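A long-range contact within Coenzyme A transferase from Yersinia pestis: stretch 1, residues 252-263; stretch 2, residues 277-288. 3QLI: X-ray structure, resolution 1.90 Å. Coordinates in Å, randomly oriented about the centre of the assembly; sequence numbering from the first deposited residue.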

ATOM      1  N   VAL A 252     -30.468  -4.334   3.066  1.00 24.41           N
ATOM      2  CA  VAL A 252     -30.566  -4.236   4.519  1.00 24.24           C
ATOM      3  C   VAL A 252     -30.450  -2.784   4.961  1.00 23.56           C
ATOM      4  O   VAL A 252     -31.068  -2.373   5.937  1.00 26.52           O
ATOM      5  CB  VAL A 252     -29.501  -5.094   5.250  1.00 23.12           C
ATOM      6  CG1 VAL A 252     -29.592  -4.882   6.732  1.00 25.81           C
ATOM      7  CG2 VAL A 252     -29.690  -6.555   4.931  1.00 22.57           C
ATOM      8  N   LEU A 253     -29.675  -1.997   4.222  1.00 24.49           N
ATOM      9  CA  LEU A 253     -29.428  -0.609   4.615  1.00 23.21           C
ATOM     10  C   LEU A 253     -30.566   0.352   4.280  1.00 22.97           C
ATOM     11  O   LEU A 253     -30.457   1.550   4.544  1.00 20.14           O
ATOM     12  CB  LEU A 253     -28.131  -0.100   3.994  1.00 20.10           C
ATOM     13  CG  LEU A 253     -26.881  -0.878   4.396  1.00 19.87           C
ATOM     14  CD1 LEU A 253     -25.645  -0.251   3.758  1.00 19.02           C
ATOM     15  CD2 LEU A 253     -26.754  -0.890   5.921  1.00 20.63           C
ATOM     16  N   LYS A 254     -31.655  -0.159   3.711  1.00 20.42           N
ATOM     17  CA  LYS A 254     -32.755   0.717   3.330  1.00 27.21           C
ATOM     18  C   LYS A 254     -33.359   1.465   4.527  1.00 29.22           C
ATOM     19  O   LYS A 254     -34.072   2.456   4.354  1.00 28.72           O
ATOM     20  CB  LYS A 254     -33.834  -0.041   2.553  1.00 29.65           C
ATOM     21  CG  LYS A 254     -34.528  -1.145   3.328  1.00 33.52           C
ATOM     22  CD  LYS A 254     -35.779  -1.601   2.583  1.00 36.43           C
ATOM     23  CE  LYS A 254     -36.060  -3.071   2.821  1.00 41.73           C
ATOM     24  NZ  LYS A 254     -35.103  -3.935   2.073  1.00 45.46           N
ATOM     25  N   ASP A 255     -33.048   1.004   5.736  1.00 28.95           N
ATOM     26  CA  ASP A 255     -33.583   1.613   6.954  1.00 32.14           C
ATOM     27  C   ASP A 255     -32.690   2.719   7.523  1.00 35.66           C
ATOM     28  O   ASP A 255     -33.067   3.386   8.489  1.00 36.64           O
ATOM     29  CB  ASP A 255     -33.821   0.539   8.023  1.00 35.92           C
ATOM     30  CG  ASP A 255     -34.797  -0.538   7.563  1.00 43.17           C
ATOM     31  OD1 ASP A 255     -35.854  -0.182   6.988  1.00 44.78           O
ATOM     32  OD2 ASP A 255     -34.500  -1.740   7.764  1.00 44.68           O
ATOM     33  N   ARG A 256     -31.517   2.923   6.926  1.00 26.07           N
ATOM     34  CA  ARG A 256     -30.572   3.916   7.427  1.00 29.92           C
ATOM     35  C   ARG A 256     -30.930   5.328   6.964  1.00 25.51           C
ATOM     36  O   ARG A 256     -31.762   5.517   6.080  1.00 27.36           O
ATOM     37  CB  ARG A 256     -29.141   3.585   6.976  1.00 25.72           C
ATOM     38  CG  ARG A 256     -28.611   2.247   7.457  1.00 25.08           C
ATOM     39  CD  ARG A 256     -28.243   2.266   8.945  1.00 33.94           C
ATOM     40  NE  ARG A 256     -27.548   1.033   9.316  1.00 33.37           N
ATOM     41  CZ  ARG A 256     -28.173  -0.111   9.573  1.00 35.98           C
ATOM     42  NH1 ARG A 256     -29.498  -0.157   9.508  1.00 39.75           N
ATOM     43  NH2 ARG A 256     -27.486  -1.202   9.888  1.00 29.46           N
ATOM     44  N   ASN A 257     -30.294   6.323   7.571  1.00 22.99           N
ATOM     45  CA  ASN A 257     -30.464   7.691   7.117  1.00 26.46           C
ATOM     46  C   ASN A 257     -29.133   8.438   7.000  1.00 22.70           C
ATOM     47  O   ASN A 257     -28.156   8.106   7.669  1.00 23.55           O
ATOM     48  CB  ASN A 257     -31.417   8.456   8.035  1.00 32.53           C
ATOM     49  CG  ASN A 257     -30.855   8.644   9.423  1.00 36.67           C
ATOM     50  OD1 ASN A 257     -29.891   9.389   9.622  1.00 41.47           O
ATOM     51  ND2 ASN A 257     -31.464   7.974  10.402  1.00 46.03           N
ATOM     52  N   ASP A 258     -29.121   9.443   6.134  1.00 20.35           N
ATOM     53  CA  ASP A 258     -27.967  10.311   5.935  1.00 22.69           C
ATOM     54  C   ASP A 258     -26.677   9.578   5.575  1.00 16.32           C
ATOM     55  O   ASP A 258     -25.585  10.021   5.923  1.00 17.43           O
ATOM     56  CB  ASP A 258     -27.764  11.219   7.146  1.00 24.35           C
ATOM     57  CG  ASP A 258     -28.751  12.380   7.169  1.00 34.28           C
ATOM     58  OD1 ASP A 258     -28.938  13.046   6.115  1.00 26.84           O
ATOM     59  OD2 ASP A 258     -29.345  12.613   8.241  1.00 34.97           O
ATOM     60  N   LEU A 259     -26.798   8.463   4.868  1.00 17.16           N
ATOM     61  CA  LEU A 259     -25.597   7.817   4.337  1.00 15.71           C
ATOM     62  C   LEU A 259     -24.969   8.675   3.241  1.00 19.83           C
ATOM     63  O   LEU A 259     -25.635   9.520   2.618  1.00 15.35           O
ATOM     64  CB  LEU A 259     -25.916   6.430   3.790  1.00 14.67           C
ATOM     65  CG  LEU A 259     -26.504   5.443   4.797  1.00 15.19           C
ATOM     66  CD1 LEU A 259     -26.660   4.052   4.184  1.00 19.13           C
ATOM     67  CD2 LEU A 259     -25.625   5.377   6.031  1.00 22.43           C
ATOM     68  N   GLY A 260     -23.674   8.463   3.019  1.00 15.33           N
ATOM     69  CA  GLY A 260     -22.980   9.108   1.921  1.00 14.53           C
ATOM     70  C   GLY A 260     -22.401   8.054   0.997  1.00 13.68           C
ATOM     71  O   GLY A 260     -22.338   6.868   1.355  1.00 12.17           O
ATOM     72  N   ILE A 261     -21.974   8.480  -0.191  1.00 13.66           N
ATOM     73  CA  ILE A 261     -21.318   7.575  -1.128  1.00 13.43           C
ATOM     74  C   ILE A 261     -20.008   8.176  -1.621  1.00 12.87           C
ATOM     75  O   ILE A 261     -19.977   9.311  -2.095  1.00 13.81           O
ATOM     76  CB  ILE A 261     -22.210   7.275  -2.360  1.00 12.77           C
ATOM     77  CG1 ILE A 261     -23.402   6.388  -1.973  1.00 15.50           C
ATOM     78  CG2 ILE A 261     -21.390   6.591  -3.474  1.00 12.63           C
ATOM     79  CD1 ILE A 261     -24.395   6.190  -3.108  1.00 15.68           C
ATOM     80  N   HIS A 262     -18.929   7.417  -1.470  1.00 12.50           N
ATOM     81  CA  HIS A 262     -17.658   7.710  -2.132  1.00 11.79           C
ATOM     82  C   HIS A 262     -17.063   6.360  -2.478  1.00 11.56           C
ATOM     83  O   HIS A 262     -16.430   5.697  -1.635  1.00 11.56           O
ATOM     84  CB  HIS A 262     -16.720   8.497  -1.208  1.00 13.38           C
ATOM     85  CG  HIS A 262     -15.386   8.803  -1.821  1.00 13.38           C
ATOM     86  ND1 HIS A 262     -15.012  10.072  -2.212  1.00 13.75           N
ATOM     87  CD2 HIS A 262     -14.337   7.996  -2.120  1.00 11.05           C
ATOM     88  CE1 HIS A 262     -13.789  10.035  -2.712  1.00 15.18           C
ATOM     89  NE2 HIS A 262     -13.352   8.786  -2.658  1.00 13.48           N
ATOM     90  N   THR A 263     -17.289   5.944  -3.717  1.00 13.32           N
ATOM     91  CA  THR A 263     -17.064   4.569  -4.106  1.00 11.60           C
ATOM     92  C   THR A 263     -16.237   4.559  -5.383  1.00 13.77           C
ATOM     93  O   THR A 263     -16.224   5.546  -6.123  1.00 12.29           O
ATOM     94  CB  THR A 263     -18.420   3.875  -4.321  1.00 12.66           C
ATOM     95  OG1 THR A 263     -18.220   2.468  -4.515  1.00 14.26           O
ATOM     96  CG2 THR A 263     -19.172   4.496  -5.521  1.00 11.01           C
ATOM     97  N   GLY A 277     -33.684   7.893  -0.916  1.00 22.93           N
ATOM     98  CA  GLY A 277     -33.426   9.019  -0.025  1.00 20.41           C
ATOM     99  C   GLY A 277     -32.591   8.637   1.189  1.00 23.88           C
ATOM    100  O   GLY A 277     -32.390   9.442   2.109  1.00 20.42           O
ATOM    101  N   VAL A 278     -32.108   7.397   1.188  1.00 19.24           N
ATOM    102  CA  VAL A 278     -31.242   6.888   2.245  1.00 18.88           C
ATOM    103  C   VAL A 278     -29.881   7.572   2.205  1.00 18.77           C
ATOM    104  O   VAL A 278     -29.322   7.957   3.237  1.00 19.75           O
ATOM    105  CB  VAL A 278     -31.039   5.363   2.093  1.00 23.13           C
ATOM    106  CG1 VAL A 278     -29.936   4.859   3.033  1.00 19.48           C
ATOM    107  CG2 VAL A 278     -32.361   4.618   2.331  1.00 22.01           C
ATOM    108  N   VAL A 279     -29.341   7.698   1.001  1.00 17.38           N
ATOM    109  CA  VAL A 279     -28.075   8.392   0.792  1.00 16.40           C
ATOM    110  C   VAL A 279     -28.373   9.875   0.601  1.00 18.37           C
ATOM    111  O   VAL A 279     -29.074  10.252  -0.340  1.00 22.03           O
ATOM    112  CB  VAL A 279     -27.350   7.838  -0.459  1.00 15.58           C
ATOM    113  CG1 VAL A 279     -26.236   8.807  -0.944  1.00 15.51           C
ATOM    114  CG2 VAL A 279     -26.797   6.446  -0.194  1.00 16.34           C
ATOM    115  N   THR A 280     -27.849  10.710   1.492  1.00 16.33           N
ATOM    116  CA  THR A 280     -28.015  12.152   1.368  1.00 19.99           C
ATOM    117  C   THR A 280     -26.671  12.874   1.208  1.00 19.65           C
ATOM    118  O   THR A 280     -26.630  14.015   0.752  1.00 18.04           O
ATOM    119  CB  THR A 280     -28.704  12.747   2.599  1.00 17.86           C
ATOM    120  OG1 THR A 280     -27.790  12.714   3.698  1.00 19.18           O
ATOM    121  CG2 THR A 280     -29.946  11.954   2.958  1.00 20.37           C
ATOM    122  N   ASN A 281     -25.585  12.222   1.615  1.00 16.77           N
ATOM    123  CA  ASN A 281     -24.252  12.819   1.535  1.00 14.59           C
ATOM    124  C   ASN A 281     -24.051  14.073   2.389  1.00 18.43           C
ATOM    125  O   ASN A 281     -23.064  14.799   2.225  1.00 18.35           O
ATOM    126  CB  ASN A 281     -23.882  13.121   0.077  1.00 16.35           C
ATOM    127  CG  ASN A 281     -23.668  11.862  -0.736  1.00 17.45           C
ATOM    128  OD1 ASN A 281     -22.695  11.132  -0.523  1.00 15.97           O
ATOM    129  ND2 ASN A 281     -24.571  11.599  -1.673  1.00 15.61           N
ATOM    130  N   GLN A 282     -24.976  14.320   3.308  1.00 18.40           N
ATOM    131  CA  GLN A 282     -24.903  15.497   4.158  1.00 17.74           C
ATOM    132  C   GLN A 282     -23.872  15.384   5.284  1.00 23.14           C
ATOM    133  O   GLN A 282     -23.515  16.395   5.879  1.00 25.33           O
ATOM    134  CB  GLN A 282     -26.284  15.834   4.737  1.00 22.30           C
ATOM    135  CG  GLN A 282     -27.231  16.380   3.677  1.00 25.16           C
ATOM    136  CD  GLN A 282     -26.601  17.530   2.908  1.00 32.62           C
ATOM    137  OE1 GLN A 282     -25.999  18.428   3.501  1.00 38.05           O
ATOM    138  NE2 GLN A 282     -26.708  17.495   1.585  1.00 31.60           N
ATOM    139  N   ARG A 283     -23.388  14.173   5.570  1.00 18.81           N
ATOM    140  CA  ARG A 283     -22.383  14.000   6.628  1.00 18.04           C
ATOM    141  C   ARG A 283     -20.950  13.910   6.097  1.00 20.94           C
ATOM    142  O   ARG A 283     -20.001  13.823   6.877  1.00 21.63           O
ATOM    143  CB  ARG A 283     -22.697  12.776   7.509  1.00 19.49           C
ATOM    144  CG  ARG A 283     -24.160  12.670   7.981  1.00 25.69           C
ATOM    145  CD  ARG A 283     -24.446  13.429   9.272  1.00 31.21           C
ATOM    146  NE  ARG A 283     -25.827  13.221   9.718  1.00 33.20           N
ATOM    147  CZ  ARG A 283     -26.219  12.258  10.559  1.00 41.17           C
ATOM    148  NH1 ARG A 283     -25.336  11.408  11.066  1.00 39.69           N
ATOM    149  NH2 ARG A 283     -27.503  12.149  10.902  1.00 40.27           N
ATOM    150  N   LYS A 284     -20.789  13.927   4.778  1.00 16.61           N
ATOM    151  CA  LYS A 284     -19.451  13.922   4.191  1.00 16.33           C
ATOM    152  C   LYS A 284     -18.709  15.228   4.428  1.00 21.26           C
ATOM    153  O   LYS A 284     -19.310  16.304   4.556  1.00 20.54           O
ATOM    154  CB  LYS A 284     -19.488  13.625   2.683  1.00 14.92           C
ATOM    155  CG  LYS A 284     -20.039  12.246   2.326  1.00 16.12           C
ATOM    156  CD  LYS A 284     -19.467  11.725   0.981  1.00 15.74           C
ATOM    157  CE  LYS A 284     -19.793  12.647  -0.167  1.00 18.36           C
ATOM    158  NZ  LYS A 284     -19.347  12.126  -1.503  1.00 15.56           N
ATOM    159  N   THR A 285     -17.387  15.124   4.473  1.00 18.12           N
ATOM    160  CA  THR A 285     -16.522  16.290   4.538  1.00 19.53           C
ATOM    161  C   THR A 285     -16.208  16.799   3.125  1.00 19.75           C
ATOM    162  O   THR A 285     -16.221  18.002   2.867  1.00 21.10           O
ATOM    163  CB  THR A 285     -15.225  15.951   5.290  1.00 20.87           C
ATOM    164  OG1 THR A 285     -15.547  15.668   6.652  1.00 22.79           O
ATOM    165  CG2 THR A 285     -14.208  17.104   5.212  1.00 20.79           C
ATOM    166  N   LEU A 286     -15.928  15.882   2.207  1.00 17.52           N
ATOM    167  CA  LEU A 286     -15.670  16.274   0.827  1.00 15.89           C
ATOM    168  C   LEU A 286     -16.896  15.982  -0.018  1.00 17.80           C
ATOM    169  O   LEU A 286     -17.646  15.046   0.275  1.00 16.15           O
ATOM    170  CB  LEU A 286     -14.474  15.498   0.262  1.00 14.51           C
ATOM    171  CG  LEU A 286     -13.157  15.651   1.018  1.00 18.32           C
ATOM    172  CD1 LEU A 286     -12.015  14.852   0.332  1.00 17.03           C
ATOM    173  CD2 LEU A 286     -12.797  17.131   1.133  1.00 21.46           C
ATOM    174  N   ASP A 287     -17.090  16.759  -1.080  1.00 18.19           N
ATOM    175  CA  ASP A 287     -18.194  16.513  -2.002  1.00 19.05           C
ATOM    176  C   ASP A 287     -19.524  16.426  -1.269  1.00 17.52           C
ATOM    177  O   ASP A 287     -20.375  15.584  -1.571  1.00 17.56           O
ATOM    178  CB  ASP A 287     -17.941  15.227  -2.776  1.00 15.54           C
ATOM    179  CG  ASP A 287     -16.563  15.202  -3.413  1.00 16.81           C
ATOM    180  OD1 ASP A 287     -16.342  15.941  -4.394  1.00 19.03           O
ATOM    181  OD2 ASP A 287     -15.700  14.457  -2.920  1.00 16.48           O
ATOM    182  N   ARG A 288     -19.707  17.286  -0.278  1.00 19.44           N
ATOM    183  CA  ARG A 288     -20.927  17.199   0.504  1.00 15.41           C
ATOM    184  C   ARG A 288     -22.136  17.361  -0.406  1.00 19.26           C
ATOM    185  O   ARG A 288     -22.162  18.219  -1.299  1.00 20.16           O
ATOM    186  CB  ARG A 288     -20.933  18.231   1.639  1.00 21.22           C
ATOM    187  CG  ARG A 288     -22.163  18.122   2.547  1.00 22.89           C
ATOM    188  CD  ARG A 288     -22.047  19.048   3.759  1.00 29.35           C
ATOM    189  NE  ARG A 288     -23.332  19.197   4.439  1.00 38.79           N
ATOM    190  CZ  ARG A 288     -23.470  19.442   5.741  1.00 46.51           C
ATOM    191  NH1 ARG A 288     -22.394  19.559   6.514  1.00 52.18           N
ATOM    192  NH2 ARG A 288     -24.684  19.560   6.274  1.00 41.45           N
TER
HETATM  193  O   HOH W   1     -23.624  11.603   4.414  1.00 17.22           O
HETATM  194  O   HOH W   2     -31.728   9.649   4.804  1.00 22.50           O
HETATM  195  O   HOH W   3     -16.584  12.304  -1.395  1.00 15.15           O

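Two chain segments with little regular secondary structure can still be joined firmly if backbone groups left free by the absence of a sheet are answered one by one, either by other backbone groups or by side chains that imitate them. The contact between residues 252-263 and 277-288 of this transferase is a compact example. A single beta bridge, Leu259 with Val279, sets the register, and the polar interactions cluster around it.

At the centre lies the carbonyl of Leu259, which accepts two hydrogen bonds, from Thr280 N (2.8 Å to Leu259 O) and from Asn281 N (2.9 Å to Leu259 O). The second is nearly straight, with an angle of 173° at the hydrogen. The CA of Val279 also approaches Leu259 O, at 3.2 Å, as a CA-H...O contact. On the amide side of the same residue, Leu259 N donates to Val278 O over 3.0 Å, so both backbone polar groups of Leu259 are satisfied across the interface.

Beyond the bridge, side chains take over the role of a partner strand. Asn281, with positive phi, starts with its CA-to-CB bond pointing away, yet its m rotamer brings the amide end back, and OD1 accepts from Ile261 N at 2.8 Å. Lys284 points toward stretch 1 and its NZ donates to Ile261 O at 2.9 Å. Ile261 thus has its amide and carbonyl matched by two side chains. A short carboxamide and a long, flexible amine suit these different reaches. Gly260 runs close beside both side chains, its CA 3.2 Å from Asn281 OD1: an ideal CB here would lie 2.9 Å from Lys284 CG, a clash, and 3.3 Å from Asn281 OD1.

Asp258 anchors the more exposed side. Its OD1 accepts from Thr280 OG1 at 2.7 Å, while Thr280 OG1 in turn accepts from Gln282 N at 3.3 Å, so one hydroxyl links the carboxylate to the following turn. Asp258 OD2 forms a salt bridge with Arg283 NH2 at 3.3 Å, whose hydrogen bond is weak, with an angle of 126°; Asp258 CB lies over one face of the guanidinium.

Waters extend this network. Water 1 donates to Asp258 O and accepts from Arg283 N; water 2 accepts from Asp258 N and donates to Gly277 O. Water 3 accepts from Lys284 NZ, donates to Asp287 OD2 and lies 2.8 Å from His262 ND1, filling the space between side chains too far apart to meet directly.

Packing completes the contact, which buries 693 Å² summed over both sides. Val278 loses the most area to the other stretch: its CG1 lies 3.6 Å from Leu259 CD1, and its CG2 comes within 3.4 Å of Lys254 O. Val279 CG2 sits 4.1 Å from Leu259 CB and 3.8 Å from Ile261 CD1. These branched aliphatic groups are buried and bring no polar atoms of their own to be satisfied, leaving the hydrogen-bonding to the backbone beside them.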